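Local coordinates for protein gamma-glutamyltranspeptidase (Streptomyces lincolnensis, PDB 6J3A) that probably transfers or cleaves gamma-glutamyl groups, as a homologue of the LmbA glutamyltranspeptidases in the N-terminal nucleophile hydrolase clan, at residues 11-15 against 27-31; 108-114 against 249-255; 191-195 against 215-221; 432-436 against 494-498. One frame throughout, in Å; residues are numbered along the deposited sequence.

Contact 1: 11-15 against 27-31; sequences TFGMV and MAVLE
Strand 13-15 runs nearly antiparallel to helix 27-31, their axes 166° apart and approaching to 8.8 Å, which sets G13 opposite L30 and V15 opposite M27. Just before the strand, F12 reaches across to the helix. With CG anti to the backbone N (chi1 179°), its ring points its edge at the last turn, and CZ comes 3.3 Å from L30 O, close to the ring plane. On the same ring, CD2 meets M27 CE at 3.9 Å, also in plane. The carboxylate of E31 lies near CE2, its plane turned only 20° from that of the ring. Beside F12, the missing side chain of G13 matters: L30 CD1 sits 4.0 Å from G13 CA, where a beta carbon would collide with it. Farther along, V15 CG2 rests 4.2 Å from M27 SD. The charge of E31 is answered by R617, which also makes a cation-pi contact with F12, and E31 OE1 takes a hydrogen bond from Q24 of the second subunit. F12 and G13 form a classic beta bulge facing R617. Strand 13-17 lies between strands 424-428 and 613-616, while helix 20-31 also packs on helices 36-50 and 127-140.

Contact 2: 108-114 against 249-255; sequences VPGAFDA and DLAGWSA
W253 lies along the loop 108-110. Its CB rests 4.0 Å from V108 CG1, the two side chains passing in opposite directions. Further out, CE3 nears P109 O, and CZ3 meets D113 CB at 3.8 Å. CH2, at the far end, closes to 3.3 Å on G110 CA, where a side chain on that residue would be tight. Over one face of the indole, offset toward its rim, stands the backbone N of A255. That N-H is spent on D113 OD2, a 2.8 Å bond with an N-H...O angle of 166°, reaching the anti side of the carboxylate 23° out of its plane. D113 CG lies anti to the backbone N (chi1 -162°), which swings OD2 to A255 N. D113 OD1 pairs with R213 in a salt bridge, so both oxygens of this buried acid are held. An alanine in place of W253 would probably open a gap beside G110 CA and leave D113 CB without the ring atom it packs on. V108 CG1 also packs on L250 CD2 (3.8 Å), and A255 CB on A114 CA (3.6 Å). An aspartate in the first turn of helix 111-122 thus ties helix start to strand start, accepting a backbone N-H from the extended chain entering strand 256-265.

Contact 3: 191-195 against 215-221; sequences TWKRL and VWRTGFI
T191 O accepts the backbone N-H of L195 at 3.0 Å within its helix and also has F220 CZ 3.7 Å away, lying in the plane of that ring. The setting is plain helix packing: helix 186-200 lies against two helices, 205-217 and 220-229, joined by the tight T218-G219 turn, with G219 as N-cap of the second. F220 carries the contact. Its CG takes the crowded position between backbone N and carbonyl carbon (chi1 83°), which presents one ring face to R194. The extended arginine slides along that face in the opposite sense: CD stands 3.9 Å from the ring centroid, a CH-pi contact, and the guanidinium stacks flat, planes 8° apart and centres 4.1 Å apart, as a cation-pi pair. I221 CG1 stands over the opposite face, toward the rim. An alanine here would take away this platform and would probably set the exposed guanidinium of R194 free to turn, its ion pair with E198 being long and weak. Deeper in, the buried L195 CD1 and I221 CD1 touch at 4.1 Å. Beyond them the two indoles meet at their edges, each roughly in the other's ring plane, W192 CH2 being 4.0 Å from W216 CZ3.

Contact 4: 432-436 against 494-498; sequences NMVAA and PVMAF
M433, A435 and A497 make the close-packed part of this contact, where two strands run in the same sense, 26° apart, with axes nearing 6.1 Å and no hydrogen bond between them. M433 does most of the reaching. Its chain is straight through chi2 and then bends at chi3 (89°), which turns the methyl onto the backbone across from it: CE lies 3.5 Å from A497 N and 3.7 Å from A497 CB, against the M496-A497 peptide. Two residues on, A435 CB comes 3.7 Å from F498 O and 4.1 Å from A497 CB, and A497 CB also approaches V434 O at 3.8 Å. The small A435 and A497 side chains are consistent with so close an approach. Toward the start of 494-498 the contacts thin out. Whereas M433 CE has several partners within 4 Å, P494 offers little more than its CB, 4.1 Å from M433 SD, and it is partly exposed where the other touching residues are buried. V495 and M496 both face A488, a classic beta bulge in this strand. Each strand spends its backbone bonds on its own neighbours: 433-436 on strands 61-66 and 424-428, and V495 on strand 486-490. The CB atoms of M496 and F498 are directed away from 432-436, and both side chains touch helix 506-519. Facing strands with small and flexible apolar side chains between them, and a helix on the outer side, fit the stacked sheets of the alpha-beta-beta-alpha sandwich of N-terminal nucleophile hydrolases.

From the N terminus, contact 1 closes first, after eleven intervening residues, mostly the start of helix 20-31, and seats that helix on strand 13-17. Contact 2 then opens at 108 and closes only at 249-255, and contact 3 forms and closes wholly within that long, mostly helical excursion. These two touch: R217 NH2 of 215-221 reaches W253 O at 2.9 Å, probably as a hydrogen bond, and F112 stacks on W216. Contact 4 follows in series, closing a loop of 57 residues with strand but no helix. It does not touch contact 1, though their centres lie about 14 Å apart and strand 424-428 borders both. Contacts 2 and 3 thus knit the helices together, while contact 4 packs strand on strand.

Contact 1: 11-15 against 27-31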
loop_
_atom_site.group_PDB
_atom_site.type_symbol
_atom_site.label_atom_id
_atom_site.label_comp_id
_atom_site.label_asym_id
_atom_site.label_seq_id
_atom_site.Cartn_x
_atom_site.Cartn_y
_atom_site.Cartn_z
ATOM N N THR A 11 -15.540 -0.646 -1.073
ATOM C CA THR A 11 -16.895 -0.795 -0.514
ATOM C C THR A 11 -17.038 -1.812 0.622
ATOM O O THR A 11 -18.160 -2.142 1.021
ATOM C CB THR A 11 -17.875 -1.240 -1.619
ATOM O OG1 THR A 11 -17.397 -2.449 -2.220
ATOM C CG2 THR A 11 -17.997 -0.181 -2.680
ATOM N N PHE A 12 -15.917 -2.310 1.130
ATOM C CA PHE A 12 -15.925 -3.308 2.185
ATOM C C PHE A 12 -15.283 -2.799 3.477
ATOM O O PHE A 12 -15.799 -3.057 4.557
ATOM C CB PHE A 12 -15.250 -4.604 1.736
ATOM C CG PHE A 12 -15.232 -5.644 2.819
ATOM C CD1 PHE A 12 -16.387 -6.357 3.135
ATOM C CD2 PHE A 12 -14.088 -5.846 3.592
ATOM C CE1 PHE A 12 -16.385 -7.289 4.171
ATOM C CE2 PHE A 12 -14.084 -6.771 4.626
ATOM C CZ PHE A 12 -15.235 -7.495 4.917
ATOM N N GLY A 13 -14.146 -2.124 3.378
ATOM C CA GLY A 13 -13.475 -1.603 4.564
ATOM C C GLY A 13 -12.164 -0.931 4.223
ATOM O O GLY A 13 -11.571 -1.224 3.191
ATOM N N MET A 14 -11.717 -0.023 5.085
ATOM C CA MET A 14 -10.446 0.687 4.880
ATOM C C MET A 14 -9.711 0.880 6.198
ATOM O O MET A 14 -10.334 1.201 7.214
ATOM C CB MET A 14 -10.668 2.049 4.214
ATOM C CG MET A 14 -11.062 1.999 2.742
ATOM S SD MET A 14 -9.747 1.441 1.643
ATOM C CE MET A 14 -10.705 1.126 0.162
ATOM N N VAL A 15 -8.391 0.669 6.168
ATOM C CA VAL A 15 -7.530 0.886 7.331
ATOM C C VAL A 15 -6.299 1.710 6.950
ATOM O O VAL A 15 -5.716 1.510 5.894
ATOM C CB VAL A 15 -7.089 -0.447 7.964
ATOM C CG1 VAL A 15 -6.239 -0.185 9.199
ATOM C CG2 VAL A 15 -8.298 -1.315 8.333
ATOM N N MET A 27 -7.397 -5.116 9.159
ATOM C CA MET A 27 -8.175 -5.454 7.977
ATOM C C MET A 27 -8.613 -6.911 8.004
ATOM O O MET A 27 -9.727 -7.228 7.597
ATOM C CB MET A 27 -7.349 -5.199 6.726
ATOM C CG MET A 27 -8.119 -5.364 5.438
ATOM S SD MET A 27 -9.296 -4.029 5.250
ATOM C CE MET A 27 -10.383 -4.709 4.002
ATOM N N ALA A 28 -7.726 -7.786 8.465
ATOM C CA ALA A 28 -8.059 -9.202 8.664
ATOM C C ALA A 28 -9.314 -9.383 9.532
ATOM O O ALA A 28 -10.130 -10.258 9.273
ATOM C CB ALA A 28 -6.878 -9.949 9.273
ATOM N N VAL A 29 -9.460 -8.541 10.548
ATOM C CA VAL A 29 -10.624 -8.580 11.418
ATOM C C VAL A 29 -11.889 -8.194 10.655
ATOM O O VAL A 29 -12.941 -8.817 10.842
ATOM C CB VAL A 29 -10.406 -7.690 12.656
ATOM C CG1 VAL A 29 -11.691 -7.523 13.469
ATOM C CG2 VAL A 29 -9.299 -8.289 13.516
ATOM N N LEU A 30 -11.792 -7.185 9.794
ATOM C CA LEU A 30 -12.924 -6.821 8.946
ATOM C C LEU A 30 -13.316 -7.978 8.037
ATOM O O LEU A 30 -14.489 -8.341 7.983
ATOM C CB LEU A 30 -12.625 -5.568 8.133
ATOM C CG LEU A 30 -12.368 -4.285 8.932
ATOM C CD1 LEU A 30 -12.171 -3.110 7.985
ATOM C CD2 LEU A 30 -13.499 -3.979 9.905
ATOM N N GLU A 31 -12.323 -8.592 7.396
ATOM C CA GLU A 31 -12.533 -9.765 6.536
ATOM C C GLU A 31 -13.208 -10.947 7.245
ATOM O O GLU A 31 -13.909 -11.745 6.626
ATOM C CB GLU A 31 -11.197 -10.238 5.947
ATOM C CG GLU A 31 -10.509 -9.268 4.991
ATOM C CD GLU A 31 -11.236 -9.093 3.670
ATOM O OE1 GLU A 31 -10.751 -8.280 2.848
ATOM O OE2 GLU A 31 -12.284 -9.751 3.439
#

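Contact 2: 108-114 against 249-255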
loop_
_atom_site.group_PDB
_atom_site.type_symbol
_atom_site.label_atom_id
_atom_site.label_comp_id
_atom_site.label_asym_id
_atom_site.label_seq_id
_atom_site.Cartn_x
_atom_site.Cartn_y
_atom_site.Cartn_z
ATOM N N VAL A 108 -0.942 6.876 35.318
ATOM C CA VAL A 108 -1.647 5.587 35.425
ATOM C C VAL A 108 -1.843 5.079 33.989
ATOM O O VAL A 108 -2.307 5.833 33.148
ATOM C CB VAL A 108 -3.032 5.715 36.118
ATOM C CG1 VAL A 108 -3.793 4.393 36.083
ATOM C CG2 VAL A 108 -2.896 6.175 37.561
ATOM N N PRO A 109 -1.458 3.825 33.689
ATOM C CA PRO A 109 -1.664 3.350 32.308
ATOM C C PRO A 109 -3.129 3.351 31.889
ATOM O O PRO A 109 -3.962 2.776 32.588
ATOM C CB PRO A 109 -1.105 1.932 32.335
ATOM C CG PRO A 109 -0.072 1.966 33.409
ATOM C CD PRO A 109 -0.568 2.932 34.448
ATOM N N GLY A 110 -3.433 4.010 30.775
ATOM C CA GLY A 110 -4.818 4.223 30.346
ATOM C C GLY A 110 -5.276 3.517 29.082
ATOM O O GLY A 110 -6.479 3.313 28.874
ATOM N N ALA A 111 -4.325 3.138 28.235
ATOM C CA ALA A 111 -4.635 2.533 26.949
ATOM C C ALA A 111 -5.379 1.207 27.062
ATOM O O ALA A 111 -6.358 0.988 26.362
ATOM C CB ALA A 111 -3.358 2.345 26.147
ATOM N N PHE A 112 -4.918 0.324 27.935
ATOM C CA PHE A 112 -5.514 -0.995 28.010
ATOM C C PHE A 112 -7.008 -0.943 28.304
ATOM O O PHE A 112 -7.806 -1.527 27.573
ATOM C CB PHE A 112 -4.842 -1.881 29.043
ATOM C CG PHE A 112 -5.413 -3.268 29.070
ATOM C CD1 PHE A 112 -5.002 -4.214 28.151
ATOM C CD2 PHE A 112 -6.404 -3.610 29.980
ATOM C CE1 PHE A 112 -5.550 -5.489 28.156
ATOM C CE2 PHE A 112 -6.954 -4.882 29.996
ATOM C CZ PHE A 112 -6.529 -5.822 29.076
ATOM N N ASP A 113 -7.374 -0.251 29.377
ATOM C CA ASP A 113 -8.785 -0.163 29.771
ATOM C C ASP A 113 -9.640 0.479 28.673
ATOM O O ASP A 113 -10.775 0.058 28.442
ATOM C CB ASP A 113 -8.962 0.604 31.080
ATOM C CG ASP A 113 -10.316 0.345 31.720
ATOM O OD1 ASP A 113 -10.547 -0.798 32.191
ATOM O OD2 ASP A 113 -11.165 1.270 31.738
ATOM N N ALA A 114 -9.079 1.484 28.002
ATOM C CA ALA A 114 -9.731 2.141 26.880
ATOM C C ALA A 114 -10.075 1.181 25.747
ATOM O O ALA A 114 -11.199 1.188 25.264
ATOM C CB ALA A 114 -8.869 3.278 26.359
ATOM N N ASP A 249 -4.228 3.420 43.027
ATOM C CA ASP A 249 -4.283 4.297 41.838
ATOM C C ASP A 249 -4.817 3.509 40.644
ATOM O O ASP A 249 -5.683 3.986 39.898
ATOM C CB ASP A 249 -2.903 4.843 41.437
ATOM C CG ASP A 249 -2.353 5.868 42.410
ATOM O OD1 ASP A 249 -3.017 6.885 42.673
ATOM O OD2 ASP A 249 -1.223 5.681 42.892
ATOM N N LEU A 250 -4.266 2.306 40.465
ATOM C CA LEU A 250 -4.683 1.406 39.385
ATOM C C LEU A 250 -6.088 0.905 39.585
ATOM O O LEU A 250 -6.882 0.975 38.667
ATOM C CB LEU A 250 -3.745 0.208 39.253
ATOM C CG LEU A 250 -2.280 0.537 38.961
ATOM C CD1 LEU A 250 -1.534 -0.755 38.689
ATOM C CD2 LEU A 250 -2.086 1.496 37.799
ATOM N N ALA A 251 -6.391 0.429 40.788
ATOM C CA ALA A 251 -7.717 -0.123 41.114
ATOM C C ALA A 251 -8.877 0.875 40.878
ATOM O O ALA A 251 -9.977 0.482 40.478
ATOM C CB ALA A 251 -7.729 -0.641 42.551
ATOM N N GLY A 252 -8.614 2.158 41.111
ATOM C CA GLY A 252 -9.635 3.206 40.996
ATOM C C GLY A 252 -9.900 3.779 39.608
ATOM O O GLY A 252 -10.964 4.359 39.377
ATOM N N TRP A 253 -8.952 3.622 38.683
ATOM C CA TRP A 253 -9.011 4.329 37.395
ATOM C C TRP A 253 -9.633 3.491 36.291
ATOM O O TRP A 253 -9.296 2.333 36.107
ATOM C CB TRP A 253 -7.624 4.831 36.949
ATOM C CG TRP A 253 -7.708 5.707 35.719
ATOM C CD1 TRP A 253 -7.846 7.063 35.682
ATOM C CD2 TRP A 253 -7.709 5.268 34.358
ATOM N NE1 TRP A 253 -7.920 7.498 34.380
ATOM C CE2 TRP A 253 -7.842 6.417 33.547
ATOM C CE3 TRP A 253 -7.606 4.014 33.745
ATOM C CZ2 TRP A 253 -7.868 6.350 32.152
ATOM C CZ3 TRP A 253 -7.641 3.945 32.364
ATOM C CH2 TRP A 253 -7.770 5.110 31.580
ATOM N N SER A 254 -10.528 4.118 35.543
ATOM C CA SER A 254 -11.141 3.548 34.356
ATOM C C SER A 254 -11.061 4.581 33.258
ATOM O O SER A 254 -11.021 5.789 33.516
ATOM C CB SER A 254 -12.618 3.235 34.600
ATOM O OG SER A 254 -12.774 2.149 35.489
ATOM N N ALA A 255 -11.064 4.101 32.023
ATOM C CA ALA A 255 -11.242 4.972 30.876
ATOM C C ALA A 255 -12.681 5.482 30.894
ATOM O O ALA A 255 -13.596 4.785 31.363
ATOM C CB ALA A 255 -10.954 4.210 29.601
#

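Contact 3: 191-195 against 215-221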
loop_
_atom_site.group_PDB
_atom_site.type_symbol
_atom_site.label_atom_id
_atom_site.label_comp_id
_atom_site.label_asym_id
_atom_site.label_seq_id
_atom_site.Cartn_x
_atom_site.Cartn_y
_atom_site.Cartn_z
ATOM N N THR A 191 2.204 -12.939 28.538
ATOM C CA THR A 191 1.351 -12.052 29.321
ATOM C C THR A 191 -0.089 -11.997 28.802
ATOM O O THR A 191 -1.033 -12.062 29.603
ATOM C CB THR A 191 1.945 -10.626 29.376
ATOM O OG1 THR A 191 3.265 -10.686 29.924
ATOM C CG2 THR A 191 1.088 -9.680 30.242
ATOM N N TRP A 192 -0.262 -11.853 27.486
ATOM C CA TRP A 192 -1.614 -11.881 26.899
ATOM C C TRP A 192 -2.220 -13.283 26.967
ATOM O O TRP A 192 -3.422 -13.433 27.162
ATOM C CB TRP A 192 -1.649 -11.365 25.448
ATOM C CG TRP A 192 -1.182 -9.946 25.224
ATOM C CD1 TRP A 192 -0.484 -9.487 24.143
ATOM C CD2 TRP A 192 -1.382 -8.808 26.076
ATOM N NE1 TRP A 192 -0.234 -8.140 24.267
ATOM C CE2 TRP A 192 -0.769 -7.701 25.446
ATOM C CE3 TRP A 192 -2.004 -8.615 27.313
ATOM C CZ2 TRP A 192 -0.763 -6.434 26.009
ATOM C CZ3 TRP A 192 -2.006 -7.358 27.866
ATOM C CH2 TRP A 192 -1.391 -6.281 27.217
ATOM N N LYS A 193 -1.391 -14.303 26.803
ATOM C CA LYS A 193 -1.875 -15.672 26.894
ATOM C C LYS A 193 -2.444 -15.964 28.273
ATOM O O LYS A 193 -3.530 -16.529 28.394
ATOM C CB LYS A 193 -0.772 -16.670 26.564
ATOM C CG LYS A 193 -0.516 -16.828 25.078
ATOM C CD LYS A 193 0.309 -18.076 24.848
ATOM C CE LYS A 193 0.847 -18.179 23.439
ATOM N NZ LYS A 193 1.950 -19.177 23.447
ATOM N N ARG A 194 -1.708 -15.570 29.306
ATOM C CA ARG A 194 -2.169 -15.759 30.671
ATOM C C ARG A 194 -3.463 -14.976 30.901
ATOM O O ARG A 194 -4.456 -15.527 31.395
ATOM C CB ARG A 194 -1.101 -15.330 31.677
ATOM C CG ARG A 194 -1.475 -15.708 33.104
ATOM C CD ARG A 194 -0.427 -15.316 34.126
ATOM N NE ARG A 194 -0.976 -15.342 35.485
ATOM C CZ ARG A 194 -0.292 -15.040 36.587
ATOM N NH1 ARG A 194 0.991 -14.681 36.517
ATOM N NH2 ARG A 194 -0.897 -15.098 37.771
ATOM N N LEU A 195 -3.434 -13.698 30.529
ATOM C CA LEU A 195 -4.610 -12.829 30.564
ATOM C C LEU A 195 -5.819 -13.567 30.007
ATOM O O LEU A 195 -6.825 -13.724 30.697
ATOM C CB LEU A 195 -4.358 -11.547 29.758
ATOM C CG LEU A 195 -5.312 -10.371 29.951
ATOM C CD1 LEU A 195 -4.709 -9.103 29.371
ATOM C CD2 LEU A 195 -6.659 -10.603 29.298
ATOM N N VAL A 215 -8.078 -7.831 35.663
ATOM C CA VAL A 215 -6.740 -8.428 35.660
ATOM C C VAL A 215 -5.659 -7.357 35.470
ATOM O O VAL A 215 -4.634 -7.381 36.152
ATOM C CB VAL A 215 -6.624 -9.530 34.592
ATOM C CG1 VAL A 215 -5.184 -9.997 34.426
ATOM C CG2 VAL A 215 -7.502 -10.709 34.986
ATOM N N TRP A 216 -5.895 -6.425 34.553
ATOM C CA TRP A 216 -5.003 -5.280 34.386
ATOM C C TRP A 216 -4.982 -4.399 35.636
ATOM O O TRP A 216 -3.932 -3.895 36.034
ATOM C CB TRP A 216 -5.404 -4.428 33.174
ATOM C CG TRP A 216 -4.430 -3.308 32.946
ATOM C CD1 TRP A 216 -4.389 -2.116 33.608
ATOM C CD2 TRP A 216 -3.324 -3.298 32.038
ATOM N NE1 TRP A 216 -3.335 -1.359 33.163
ATOM C CE2 TRP A 216 -2.668 -2.058 32.193
ATOM C CE3 TRP A 216 -2.833 -4.206 31.097
ATOM C CZ2 TRP A 216 -1.540 -1.702 31.443
ATOM C CZ3 TRP A 216 -1.706 -3.852 30.351
ATOM C CH2 TRP A 216 -1.074 -2.605 30.533
ATOM N N ARG A 217 -6.152 -4.231 36.237
ATOM C CA ARG A 217 -6.385 -3.248 37.295
ATOM C C ARG A 217 -6.005 -3.673 38.704
ATOM O O ARG A 217 -5.467 -2.874 39.473
ATOM C CB ARG A 217 -7.872 -2.915 37.326
ATOM C CG ARG A 217 -8.153 -1.461 37.568
ATOM C CD ARG A 217 -9.088 -0.940 36.514
ATOM N NE ARG A 217 -10.432 -1.484 36.685
ATOM C CZ ARG A 217 -11.536 -0.762 36.860
ATOM N NH1 ARG A 217 -12.698 -1.385 36.998
ATOM N NH2 ARG A 217 -11.505 0.572 36.889
ATOM N N THR A 218 -6.370 -4.907 39.041
ATOM C CA THR A 218 -6.127 -5.492 40.364
ATOM C C THR A 218 -5.354 -6.811 40.352
ATOM O O THR A 218 -4.929 -7.267 41.412
ATOM C CB THR A 218 -7.463 -5.743 41.091
ATOM O OG1 THR A 218 -8.262 -6.663 40.335
ATOM C CG2 THR A 218 -8.225 -4.432 41.287
ATOM N N GLY A 219 -5.164 -7.406 39.172
ATOM C CA GLY A 219 -4.586 -8.748 39.035
ATOM C C GLY A 219 -3.076 -8.758 38.877
ATOM O O GLY A 219 -2.382 -7.825 39.290
ATOM N N PHE A 220 -2.573 -9.823 38.261
ATOM C CA PHE A 220 -1.128 -10.049 38.165
ATOM C C PHE A 220 -0.373 -8.914 37.448
ATOM O O PHE A 220 0.787 -8.637 37.762
ATOM C CB PHE A 220 -0.832 -11.424 37.538
ATOM C CG PHE A 220 -0.873 -11.455 36.027
ATOM C CD1 PHE A 220 -2.067 -11.676 35.344
ATOM C CD2 PHE A 220 0.302 -11.308 35.284
ATOM C CE1 PHE A 220 -2.091 -11.716 33.953
ATOM C CE2 PHE A 220 0.284 -11.352 33.895
ATOM C CZ PHE A 220 -0.912 -11.555 33.229
ATOM N N ILE A 221 -1.044 -8.259 36.505
ATOM C CA ILE A 221 -0.440 -7.159 35.756
ATOM C C ILE A 221 -0.205 -5.967 36.670
ATOM O O ILE A 221 0.905 -5.454 36.752
ATOM C CB ILE A 221 -1.312 -6.752 34.545
ATOM C CG1 ILE A 221 -1.289 -7.863 33.496
ATOM C CG2 ILE A 221 -0.821 -5.449 33.913
ATOM C CD1 ILE A 221 -2.248 -7.644 32.343
#

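Contact 4: 432-436 against 494-498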
loop_
_atom_site.group_PDB
_atom_site.type_symbol
_atom_site.label_atom_id
_atom_site.label_comp_id
_atom_site.label_asym_id
_atom_site.label_seq_id
_atom_site.Cartn_x
_atom_site.Cartn_y
_atom_site.Cartn_z
ATOM N N ASN A 432 -19.191 2.781 10.171
ATOM C CA ASN A 432 -18.608 3.147 11.472
ATOM C C ASN A 432 -17.185 3.651 11.214
ATOM O O ASN A 432 -16.489 3.115 10.354
ATOM C CB ASN A 432 -18.559 1.944 12.420
ATOM C CG ASN A 432 -19.931 1.327 12.688
ATOM O OD1 ASN A 432 -20.865 2.026 13.050
ATOM N ND2 ASN A 432 -20.045 0.009 12.521
ATOM N N MET A 433 -16.768 4.690 11.920
ATOM C CA MET A 433 -15.388 5.159 11.835
ATOM C C MET A 433 -14.768 5.213 13.209
ATOM O O MET A 433 -15.476 5.301 14.224
ATOM C CB MET A 433 -15.298 6.538 11.203
ATOM C CG MET A 433 -15.999 6.634 9.868
ATOM S SD MET A 433 -15.884 8.292 9.186
ATOM C CE MET A 433 -14.366 8.136 8.276
ATOM N N VAL A 434 -13.438 5.165 13.220
ATOM C CA VAL A 434 -12.641 5.281 14.440
ATOM C C VAL A 434 -11.282 5.930 14.100
ATOM O O VAL A 434 -10.728 5.694 13.034
ATOM C CB VAL A 434 -12.508 3.909 15.137
ATOM C CG1 VAL A 434 -11.627 2.957 14.349
ATOM C CG2 VAL A 434 -12.012 4.066 16.556
ATOM N N ALA A 435 -10.777 6.779 14.989
ATOM C CA ALA A 435 -9.439 7.380 14.842
ATOM C C ALA A 435 -8.780 7.393 16.215
ATOM O O ALA A 435 -9.324 7.981 17.153
ATOM C CB ALA A 435 -9.527 8.793 14.285
ATOM N N ALA A 436 -7.627 6.739 16.338
ATOM C CA ALA A 436 -6.959 6.592 17.634
ATOM C C ALA A 436 -5.496 6.927 17.493
ATOM O O ALA A 436 -4.869 6.567 16.503
ATOM C CB ALA A 436 -7.115 5.175 18.160
ATOM N N PRO A 494 -20.304 12.329 9.444
ATOM C CA PRO A 494 -18.917 11.854 9.489
ATOM C C PRO A 494 -18.410 11.404 8.115
ATOM O O PRO A 494 -18.977 10.481 7.531
ATOM C CB PRO A 494 -18.981 10.669 10.473
ATOM C CG PRO A 494 -20.216 10.892 11.272
ATOM C CD PRO A 494 -21.181 11.511 10.304
ATOM N N VAL A 495 -17.389 12.092 7.594
ATOM C CA VAL A 495 -16.735 11.707 6.320
ATOM C C VAL A 495 -15.272 11.284 6.376
ATOM O O VAL A 495 -14.843 10.590 5.470
ATOM C CB VAL A 495 -16.797 12.805 5.228
ATOM C CG1 VAL A 495 -18.235 13.128 4.887
ATOM C CG2 VAL A 495 -16.019 14.060 5.617
ATOM N N MET A 496 -14.502 11.726 7.367
ATOM C CA MET A 496 -13.048 11.495 7.371
ATOM C C MET A 496 -12.566 11.261 8.804
ATOM O O MET A 496 -12.998 11.940 9.737
ATOM C CB MET A 496 -12.293 12.669 6.708
ATOM C CG MET A 496 -10.799 12.441 6.491
ATOM S SD MET A 496 -9.977 13.607 5.363
ATOM C CE MET A 496 -10.229 15.143 6.253
ATOM N N ALA A 497 -11.692 10.275 8.965
ATOM C CA ALA A 497 -11.099 9.926 10.250
ATOM C C ALA A 497 -9.620 9.855 10.002
ATOM O O ALA A 497 -9.174 9.120 9.122
ATOM C CB ALA A 497 -11.610 8.578 10.737
ATOM N N PHE A 498 -8.859 10.603 10.785
ATOM C CA PHE A 498 -7.450 10.792 10.505
ATOM C C PHE A 498 -6.632 11.116 11.756
ATOM O O PHE A 498 -7.166 11.304 12.855
ATOM C CB PHE A 498 -7.276 11.851 9.395
ATOM C CG PHE A 498 -7.813 13.210 9.739
ATOM C CD1 PHE A 498 -9.180 13.449 9.775
ATOM C CD2 PHE A 498 -6.946 14.271 9.988
ATOM C CE1 PHE A 498 -9.675 14.712 10.076
ATOM C CE2 PHE A 498 -7.434 15.538 10.289
ATOM C CZ PHE A 498 -8.800 15.760 10.323
#